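Aminoacyl-tRNA synthetase (Cryptosporidium parvum, PDB 5F9Y) catalyses the ATP-dependent attachment of L-proline to its cognate tRNA, passing through a prolyl-adenylate intermediate. Local coordinates at the proline and adenosine monophosphate site. Coordinates in Å, arbitrary orientation; residue numbers count along the deposited sequence, not the author numbering.

The proline and adenosine monophosphate site. Residues 123, 125, 154, 163-166, 169, 171, 173, 175, 218, 239-242, 244, 272-274, 276, 278. With PRO (proline), chain B; AMP (adenosine monophosphate), chain C.
This is the aminoacylation site of a class II tRNA synthetase, built on the antiparallel sheet of the catalytic core, with substrate proline and product AMP end to end, carboxylate towards phosphate. Arg154 is the motif 2 arginine and Arg278 the motif 3 arginine. The Phe169 ring stacks on one face of adenine, 20° from parallel, with a centroid distance of 4.1 Å to the six-membered ring. Arg278 covers the other face, with NH2 over the five-membered ring. Its chain bends at chi3 (-76°), and NE and NH2 both grip Ile164 O in the guanidinium plane. NH1 reaches Gln239 O along a lone pair, fixing the group's rotation, and hydrogen-bonds the ribose 2'-hydroxyl O2'. The adenine edge is read by the backbone: Thr166 N donates almost straight to N1 (3.1 Å, 171° at H), and the amino N6 gives a bent bond to Thr166 O from above the carbonyl plane. Thr276 OG1 donates to N3 at 3.0 Å. A water joins Thr276 and Ala240 O to the 3'-hydroxyl O3'. Arg154 runs extended from CG to NE and bridges both ligands. NH2 meets the proline carboxylate O in plane, and NH1 meets phosphate O2P at 3.2 Å, tilted from the plane. AMP is poorly ordered. Proline is almost wholly buried. Its ring nitrogen gives to Glu125 OE2 on the syn lone pair (2.9 Å); Ser272 OG donates to the same oxygen. The nearby carboxylate may favour the protonated secondary amine. His244 NE2 donates to proline OXT at 3.1 Å. Phe218 CD1 lies over a face of the His244 ring. The Trp171 benzo rim packs obliquely against proline CG, which lies off the ring plane, CH2 at 3.5 Å.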
ATOM      1  N   THR A 123      -9.549   5.233  15.700  1.00 44.82           N
ATOM      2  CA  THR A 123      -8.793   4.035  16.036  1.00 43.91           C
ATOM      3  C   THR A 123      -9.532   3.368  17.188  1.00 43.51           C
ATOM      4  O   THR A 123     -10.429   3.961  17.792  1.00 44.26           O
ATOM      5  CB  THR A 123      -7.342   4.355  16.409  1.00 47.96           C
ATOM      6  OG1 THR A 123      -6.631   3.137  16.663  1.00 49.59           O
ATOM      7  CG2 THR A 123      -7.292   5.241  17.645  1.00 49.94           C
ATOM      8  N   GLU A 125      -8.076   1.819  20.020  1.00 42.33           N
ATOM      9  CA  GLU A 125      -7.350   1.636  21.275  1.00 43.86           C
ATOM     10  C   GLU A 125      -8.249   1.916  22.474  1.00 45.38           C
ATOM     11  O   GLU A 125      -8.381   1.082  23.377  1.00 46.02           O
ATOM     12  CB  GLU A 125      -6.114   2.535  21.313  1.00 44.53           C
ATOM     13  CG  GLU A 125      -4.847   1.897  20.763  1.00 43.42           C
ATOM     14  CD  GLU A 125      -4.789   1.911  19.251  1.00 43.45           C
ATOM     15  OE1 GLU A 125      -5.684   2.514  18.624  1.00 43.20           O
ATOM     16  OE2 GLU A 125      -3.843   1.321  18.689  1.00 44.20           O
ATOM     17  N   ARG A 154     -11.275   9.929   9.549  1.00 49.45           N
ATOM     18  CA  ARG A 154     -10.347  10.922  10.086  1.00 53.70           C
ATOM     19  C   ARG A 154     -10.466  12.172   9.227  1.00 58.92           C
ATOM     20  O   ARG A 154     -10.116  12.147   8.043  1.00 58.45           O
ATOM     21  CB  ARG A 154      -8.907  10.406  10.099  1.00 53.16           C
ATOM     22  CG  ARG A 154      -8.638   9.306  11.112  1.00 52.22           C
ATOM     23  CD  ARG A 154      -7.184   8.870  11.070  1.00 53.06           C
ATOM     24  NE  ARG A 154      -6.921   7.744  11.962  1.00 53.69           N
ATOM     25  CZ  ARG A 154      -5.743   7.139  12.073  1.00 54.26           C
ATOM     26  NH1 ARG A 154      -4.713   7.551  11.347  1.00 55.37           N
ATOM     27  NH2 ARG A 154      -5.594   6.121  12.909  1.00 54.05           N
ATOM     28  N   PHE A 163      -6.991   7.276  -2.122  1.00 38.59           N
ATOM     29  CA  PHE A 163      -6.208   6.167  -1.582  1.00 37.04           C
ATOM     30  C   PHE A 163      -5.154   6.623  -0.577  1.00 38.04           C
ATOM     31  O   PHE A 163      -5.101   6.104   0.541  1.00 37.80           O
ATOM     32  CB  PHE A 163      -5.546   5.360  -2.704  1.00 35.23           C
ATOM     33  CG  PHE A 163      -6.514   4.583  -3.544  1.00 32.04           C
ATOM     34  CD1 PHE A 163      -7.240   3.539  -2.999  1.00 29.62           C
ATOM     35  CD2 PHE A 163      -6.692   4.891  -4.881  1.00 29.73           C
ATOM     36  CE1 PHE A 163      -8.130   2.819  -3.770  1.00 29.49           C
ATOM     37  CE2 PHE A 163      -7.580   4.173  -5.658  1.00 29.55           C
ATOM     38  CZ  PHE A 163      -8.301   3.136  -5.102  1.00 30.23           C
ATOM     39  N   ILE A 164      -4.315   7.590  -0.955  1.00 41.50           N
ATOM     40  CA  ILE A 164      -3.194   7.972  -0.099  1.00 43.64           C
ATOM     41  C   ILE A 164      -3.690   8.683   1.156  1.00 48.14           C
ATOM     42  O   ILE A 164      -3.299   8.340   2.277  1.00 49.46           O
ATOM     43  CB  ILE A 164      -2.184   8.837  -0.875  1.00 43.49           C
ATOM     44  CG1 ILE A 164      -1.296   7.973  -1.777  1.00 42.55           C
ATOM     45  CG2 ILE A 164      -1.313   9.622   0.088  1.00 43.36           C
ATOM     46  CD1 ILE A 164      -1.954   7.515  -3.057  1.00 42.01           C
ATOM     47  N   ARG A 165      -4.556   9.687   0.990  1.00 50.33           N
ATOM     48  CA  ARG A 165      -5.071  10.468   2.120  1.00 49.64           C
ATOM     49  C   ARG A 165      -6.559  10.727   1.885  1.00 48.59           C
ATOM     50  O   ARG A 165      -6.934  11.700   1.225  1.00 50.92           O
ATOM     51  CB  ARG A 165      -4.293  11.767   2.293  1.00 51.72           C
ATOM     52  N   THR A 166      -7.400   9.854   2.436  1.00 45.17           N
ATOM     53  CA  THR A 166      -8.846   9.981   2.347  1.00 44.54           C
ATOM     54  C   THR A 166      -9.430  10.195   3.738  1.00 43.67           C
ATOM     55  O   THR A 166      -8.853   9.767   4.742  1.00 44.06           O
ATOM     56  CB  THR A 166      -9.482   8.740   1.705  1.00 44.71           C
ATOM     57  OG1 THR A 166      -9.330   7.613   2.577  1.00 43.41           O
ATOM     58  CG2 THR A 166      -8.816   8.430   0.378  1.00 45.92           C
ATOM     59  N   PHE A 169     -11.434   5.651   5.037  1.00 33.77           N
ATOM     60  CA  PHE A 169     -10.635   4.627   4.388  1.00 32.59           C
ATOM     61  C   PHE A 169     -10.892   3.285   5.055  1.00 30.89           C
ATOM     62  O   PHE A 169     -11.230   3.216   6.240  1.00 31.46           O
ATOM     63  CB  PHE A 169      -9.136   4.961   4.430  1.00 33.12           C
ATOM     64  CG  PHE A 169      -8.613   5.248   5.812  1.00 34.47           C
ATOM     65  CD1 PHE A 169      -8.123   4.227   6.611  1.00 32.12           C
ATOM     66  CD2 PHE A 169      -8.597   6.542   6.305  1.00 38.02           C
ATOM     67  CE1 PHE A 169      -7.638   4.491   7.877  1.00 32.91           C
ATOM     68  CE2 PHE A 169      -8.112   6.812   7.572  1.00 38.24           C
ATOM     69  CZ  PHE A 169      -7.631   5.784   8.357  1.00 35.86           C
ATOM     70  N   TRP A 171      -9.408  -0.270   6.415  1.00 29.14           N
ATOM     71  CA  TRP A 171      -8.137  -0.693   6.978  1.00 31.22           C
ATOM     72  C   TRP A 171      -8.326  -1.989   7.751  1.00 30.55           C
ATOM     73  O   TRP A 171      -9.417  -2.565   7.802  1.00 30.32           O
ATOM     74  CB  TRP A 171      -7.526   0.406   7.862  1.00 32.75           C
ATOM     75  CG  TRP A 171      -7.965   0.446   9.321  1.00 32.07           C
ATOM     76  CD1 TRP A 171      -9.106  -0.077   9.868  1.00 31.49           C
ATOM     77  CD2 TRP A 171      -7.253   1.058  10.404  1.00 32.19           C
ATOM     78  NE1 TRP A 171      -9.138   0.162  11.220  1.00 31.88           N
ATOM     79  CE2 TRP A 171      -8.013   0.861  11.574  1.00 32.11           C
ATOM     80  CE3 TRP A 171      -6.042   1.753  10.498  1.00 31.87           C
ATOM     81  CZ2 TRP A 171      -7.608   1.339  12.817  1.00 32.38           C
ATOM     82  CZ3 TRP A 171      -5.639   2.221  11.735  1.00 32.73           C
ATOM     83  CH2 TRP A 171      -6.420   2.012  12.877  1.00 33.13           C
ATOM     84  N   GLU A 173      -6.829  -3.467  11.697  1.00 27.31           N
ATOM     85  CA  GLU A 173      -6.094  -3.131  12.911  1.00 27.48           C
ATOM     86  C   GLU A 173      -6.003  -4.357  13.804  1.00 28.15           C
ATOM     87  O   GLU A 173      -7.029  -4.925  14.195  1.00 29.08           O
ATOM     88  CB  GLU A 173      -6.737  -1.958  13.660  1.00 27.02           C
ATOM     89  CG  GLU A 173      -8.227  -2.075  13.921  1.00 29.51           C
ATOM     90  CD  GLU A 173      -8.735  -0.962  14.819  1.00 33.53           C
ATOM     91  OE1 GLU A 173      -7.936  -0.443  15.630  1.00 33.32           O
ATOM     92  OE2 GLU A 173      -9.924  -0.594  14.704  1.00 34.83           O
ATOM     93  N   HIS A 175      -4.553  -5.916  17.450  1.00 28.81           N
ATOM     94  CA  HIS A 175      -4.199  -5.523  18.807  1.00 30.68           C
ATOM     95  C   HIS A 175      -3.896  -6.782  19.599  1.00 31.64           C
ATOM     96  O   HIS A 175      -4.753  -7.665  19.714  1.00 33.16           O
ATOM     97  CB  HIS A 175      -5.330  -4.723  19.461  1.00 33.97           C
ATOM     98  CG  HIS A 175      -5.720  -3.495  18.701  1.00 35.03           C
ATOM     99  ND1 HIS A 175      -5.348  -2.226  19.094  1.00 35.86           N
ATOM    100  CD2 HIS A 175      -6.446  -3.339  17.569  1.00 34.70           C
ATOM    101  CE1 HIS A 175      -5.830  -1.343  18.239  1.00 35.85           C
ATOM    102  NE2 HIS A 175      -6.500  -1.993  17.303  1.00 35.14           N
ATOM    103  N   PHE A 218       4.520   6.398  17.298  1.00 67.02           N
ATOM    104  CA  PHE A 218       3.152   6.501  17.779  1.00 69.98           C
ATOM    105  C   PHE A 218       3.130   7.283  19.092  1.00 75.10           C
ATOM    106  O   PHE A 218       4.006   7.086  19.943  1.00 76.01           O
ATOM    107  CB  PHE A 218       2.557   5.104  17.975  1.00 68.65           C
ATOM    108  CG  PHE A 218       1.055   5.077  18.030  1.00 68.77           C
ATOM    109  CD1 PHE A 218       0.302   5.295  16.889  1.00 67.35           C
ATOM    110  CD2 PHE A 218       0.397   4.812  19.221  1.00 70.60           C
ATOM    111  CE1 PHE A 218      -1.080   5.264  16.937  1.00 67.44           C
ATOM    112  CE2 PHE A 218      -0.984   4.778  19.274  1.00 70.35           C
ATOM    113  CZ  PHE A 218      -1.723   5.005  18.130  1.00 68.86           C
ATOM    114  N   GLN A 239       4.436   6.928   3.847  1.00 43.65           N
ATOM    115  CA  GLN A 239       4.476   5.874   4.852  1.00 41.15           C
ATOM    116  C   GLN A 239       3.506   4.763   4.466  1.00 38.76           C
ATOM    117  O   GLN A 239       2.311   5.012   4.277  1.00 37.66           O
ATOM    118  CB  GLN A 239       4.131   6.435   6.227  1.00 39.59           C
ATOM    119  CG  GLN A 239       4.238   5.422   7.348  1.00 38.65           C
ATOM    120  CD  GLN A 239       3.676   5.945   8.649  1.00 40.81           C
ATOM    121  OE1 GLN A 239       4.407   6.465   9.491  1.00 43.26           O
ATOM    122  NE2 GLN A 239       2.368   5.813   8.823  1.00 40.58           N
ATOM    123  N   ALA A 240       4.014   3.537   4.358  1.00 37.76           N
ATOM    124  CA  ALA A 240       3.227   2.419   3.851  1.00 37.31           C
ATOM    125  C   ALA A 240       2.386   1.751   4.936  1.00 36.91           C
ATOM    126  O   ALA A 240       1.176   1.576   4.763  1.00 37.68           O
ATOM    127  CB  ALA A 240       4.149   1.391   3.190  1.00 37.45           C
ATOM    128  N   ALA A 241       3.006   1.363   6.047  1.00 37.00           N
ATOM    129  CA  ALA A 241       2.292   0.707   7.134  1.00 35.08           C
ATOM    130  C   ALA A 241       3.121   0.829   8.402  1.00 37.49           C
ATOM    131  O   ALA A 241       4.325   1.090   8.352  1.00 39.75           O
ATOM    132  CB  ALA A 241       2.004  -0.763   6.810  1.00 32.15           C
ATOM    133  N   THR A 242       2.462   0.634   9.543  1.00 37.81           N
ATOM    134  CA  THR A 242       3.095   0.800  10.845  1.00 39.25           C
ATOM    135  C   THR A 242       2.752  -0.365  11.762  1.00 37.50           C
ATOM    136  O   THR A 242       1.659  -0.934  11.696  1.00 35.61           O
ATOM    137  CB  THR A 242       2.668   2.110  11.520  1.00 44.07           C
ATOM    138  OG1 THR A 242       1.242   2.238  11.461  1.00 45.74           O
ATOM    139  CG2 THR A 242       3.317   3.302  10.836  1.00 45.01           C
ATOM    140  N   HIS A 244       3.268  -1.019  15.931  1.00 35.09           N
ATOM    141  CA  HIS A 244       3.649  -0.329  17.159  1.00 35.17           C
ATOM    142  C   HIS A 244       3.863  -1.316  18.299  1.00 37.03           C
ATOM    143  O   HIS A 244       3.026  -2.193  18.535  1.00 37.68           O
ATOM    144  CB  HIS A 244       2.581   0.687  17.566  1.00 33.56           C
ATOM    145  CG  HIS A 244       2.095   1.538  16.438  1.00 34.03           C
ATOM    146  ND1 HIS A 244       2.864   2.527  15.865  1.00 35.28           N
ATOM    147  CD2 HIS A 244       0.914   1.550  15.776  1.00 33.53           C
ATOM    148  CE1 HIS A 244       2.179   3.110  14.898  1.00 35.18           C
ATOM    149  NE2 HIS A 244       0.992   2.536  14.823  1.00 34.18           N
ATOM    150  N   SER A 272      -0.017  -2.856  18.593  1.00 36.84           N
ATOM    151  CA  SER A 272      -1.089  -2.503  17.675  1.00 35.81           C
ATOM    152  C   SER A 272      -0.474  -2.209  16.315  1.00 33.39           C
ATOM    153  O   SER A 272       0.610  -1.626  16.231  1.00 32.98           O
ATOM    154  CB  SER A 272      -1.902  -1.301  18.174  1.00 39.99           C
ATOM    155  OG  SER A 272      -1.169  -0.094  18.059  1.00 44.44           O
ATOM    156  N   TRP A 273      -1.165  -2.627  15.256  1.00 32.74           N
ATOM    157  CA  TRP A 273      -0.630  -2.544  13.904  1.00 32.18           C
ATOM    158  C   TRP A 273      -1.778  -2.391  12.916  1.00 29.88           C
ATOM    159  O   TRP A 273      -2.856  -2.962  13.103  1.00 30.68           O
ATOM    160  CB  TRP A 273       0.220  -3.778  13.567  1.00 31.62           C
ATOM    161  CG  TRP A 273      -0.155  -5.005  14.359  1.00 30.41           C
ATOM    162  CD1 TRP A 273       0.227  -5.303  15.635  1.00 30.23           C
ATOM    163  CD2 TRP A 273      -0.979  -6.094  13.925  1.00 29.41           C
ATOM    164  NE1 TRP A 273      -0.313  -6.503  16.024  1.00 30.15           N
ATOM    165  CE2 TRP A 273      -1.056  -7.011  14.991  1.00 29.78           C
ATOM    166  CE3 TRP A 273      -1.660  -6.383  12.739  1.00 28.19           C
ATOM    167  CZ2 TRP A 273      -1.786  -8.196  14.908  1.00 30.08           C
ATOM    168  CZ3 TRP A 273      -2.384  -7.559  12.658  1.00 28.33           C
ATOM    169  CH2 TRP A 273      -2.442  -8.451  13.736  1.00 29.59           C
ATOM    170  N   GLY A 274      -1.536  -1.619  11.864  1.00 27.37           N
ATOM    171  CA  GLY A 274      -2.585  -1.288  10.915  1.00 26.90           C
ATOM    172  C   GLY A 274      -2.061  -1.185   9.501  1.00 28.20           C
ATOM    173  O   GLY A 274      -0.906  -0.816   9.270  1.00 29.26           O
ATOM    174  N   THR A 276      -3.818   0.166   5.653  1.00 27.07           N
ATOM    175  CA  THR A 276      -4.978   0.825   5.070  1.00 28.08           C
ATOM    176  C   THR A 276      -4.971   0.685   3.551  1.00 29.23           C
ATOM    177  O   THR A 276      -4.054   0.116   2.953  1.00 29.12           O
ATOM    178  CB  THR A 276      -5.016   2.300   5.472  1.00 25.91           C
ATOM    179  OG1 THR A 276      -3.994   3.014   4.765  1.00 21.35           O
ATOM    180  CG2 THR A 276      -4.781   2.450   6.967  1.00 27.64           C
ATOM    181  N   ARG A 278      -4.239   2.832   1.608  1.00 31.35           N
ATOM    182  CA  ARG A 278      -3.142   3.603   1.037  1.00 33.20           C
ATOM    183  C   ARG A 278      -2.231   2.728   0.184  1.00 33.47           C
ATOM    184  O   ARG A 278      -1.612   3.219  -0.767  1.00 34.13           O
ATOM    185  CB  ARG A 278      -2.353   4.281   2.161  1.00 36.04           C
ATOM    186  CG  ARG A 278      -1.082   4.986   1.722  1.00 38.83           C
ATOM    187  CD  ARG A 278      -0.432   5.722   2.878  1.00 40.60           C
ATOM    188  NE  ARG A 278      -1.138   6.957   3.205  1.00 43.46           N
ATOM    189  CZ  ARG A 278      -0.732   7.829   4.122  1.00 45.10           C
ATOM    190  NH1 ARG A 278       0.378   7.600   4.812  1.00 45.19           N
ATOM    191  NH2 ARG A 278      -1.435   8.930   4.350  1.00 46.23           N
TER
HETATM  192  N   PRO B 700      -3.663   1.885  15.873  1.00 57.09           N
HETATM  193  CA  PRO B 700      -2.420   2.181  15.153  1.00 57.20           C
HETATM  194  C   PRO B 700      -2.512   3.464  14.337  1.00 55.60           C
HETATM  195  O   PRO B 700      -3.507   4.184  14.408  1.00 55.63           O
HETATM  196  CB  PRO B 700      -2.241   0.962  14.240  1.00 51.44           C
HETATM  197  CG  PRO B 700      -3.600   0.365  14.121  1.00 47.01           C
HETATM  198  CD  PRO B 700      -4.262   0.612  15.439  1.00 52.59           C
HETATM  199  OXT PRO B 700      -1.592   3.810  13.595  1.00 55.51           O
HETATM  200  P   AMP C 701      -0.400   7.158  11.272  1.00111.56           P
HETATM  201  O1P AMP C 701       0.892   7.173  12.052  1.00111.65           O
HETATM  202  O2P AMP C 701      -1.621   7.510  12.090  1.00111.97           O
HETATM  203  O3P AMP C 701      -0.335   7.852   9.931  1.00111.49           O
HETATM  204  O5' AMP C 701      -0.616   5.620  10.913  1.00110.38           O
HETATM  205  C5' AMP C 701      -1.901   5.130  10.544  1.00108.26           C
HETATM  206  C4' AMP C 701      -1.857   4.324   9.269  1.00106.18           C
HETATM  207  O4' AMP C 701      -2.983   4.710   8.438  1.00105.04           O
HETATM  208  C3' AMP C 701      -0.613   4.514   8.410  1.00105.15           C
HETATM  209  O3' AMP C 701      -0.344   3.311   7.690  1.00104.32           O
HETATM  210  C2' AMP C 701      -1.042   5.607   7.435  1.00104.58           C
HETATM  211  O2' AMP C 701      -0.330   5.615   6.216  1.00104.88           O
HETATM  212  C1' AMP C 701      -2.523   5.282   7.226  1.00103.57           C
HETATM  213  N9  AMP C 701      -3.349   6.459   6.953  1.00101.02           N
HETATM  214  C8  AMP C 701      -3.410   7.549   7.741  1.00 99.59           C
HETATM  215  N7  AMP C 701      -4.260   8.476   7.237  1.00 99.07           N
HETATM  216  C5  AMP C 701      -4.764   7.977   6.094  1.00 98.85           C
HETATM  217  C6  AMP C 701      -5.719   8.445   5.064  1.00 97.33           C
HETATM  218  N6  AMP C 701      -6.311   9.658   5.169  1.00 97.32           N
HETATM  219  N1  AMP C 701      -5.975   7.621   4.023  1.00 96.65           N
HETATM  220  C2  AMP C 701      -5.387   6.415   3.917  1.00 97.00           C
HETATM  221  N3  AMP C 701      -4.511   5.927   4.814  1.00 97.99           N
HETATM  222  C4  AMP C 701      -4.160   6.648   5.907  1.00 99.46           C
HETATM  223  O   HOH W   1      -1.613   1.752   5.562  1.00 42.43           O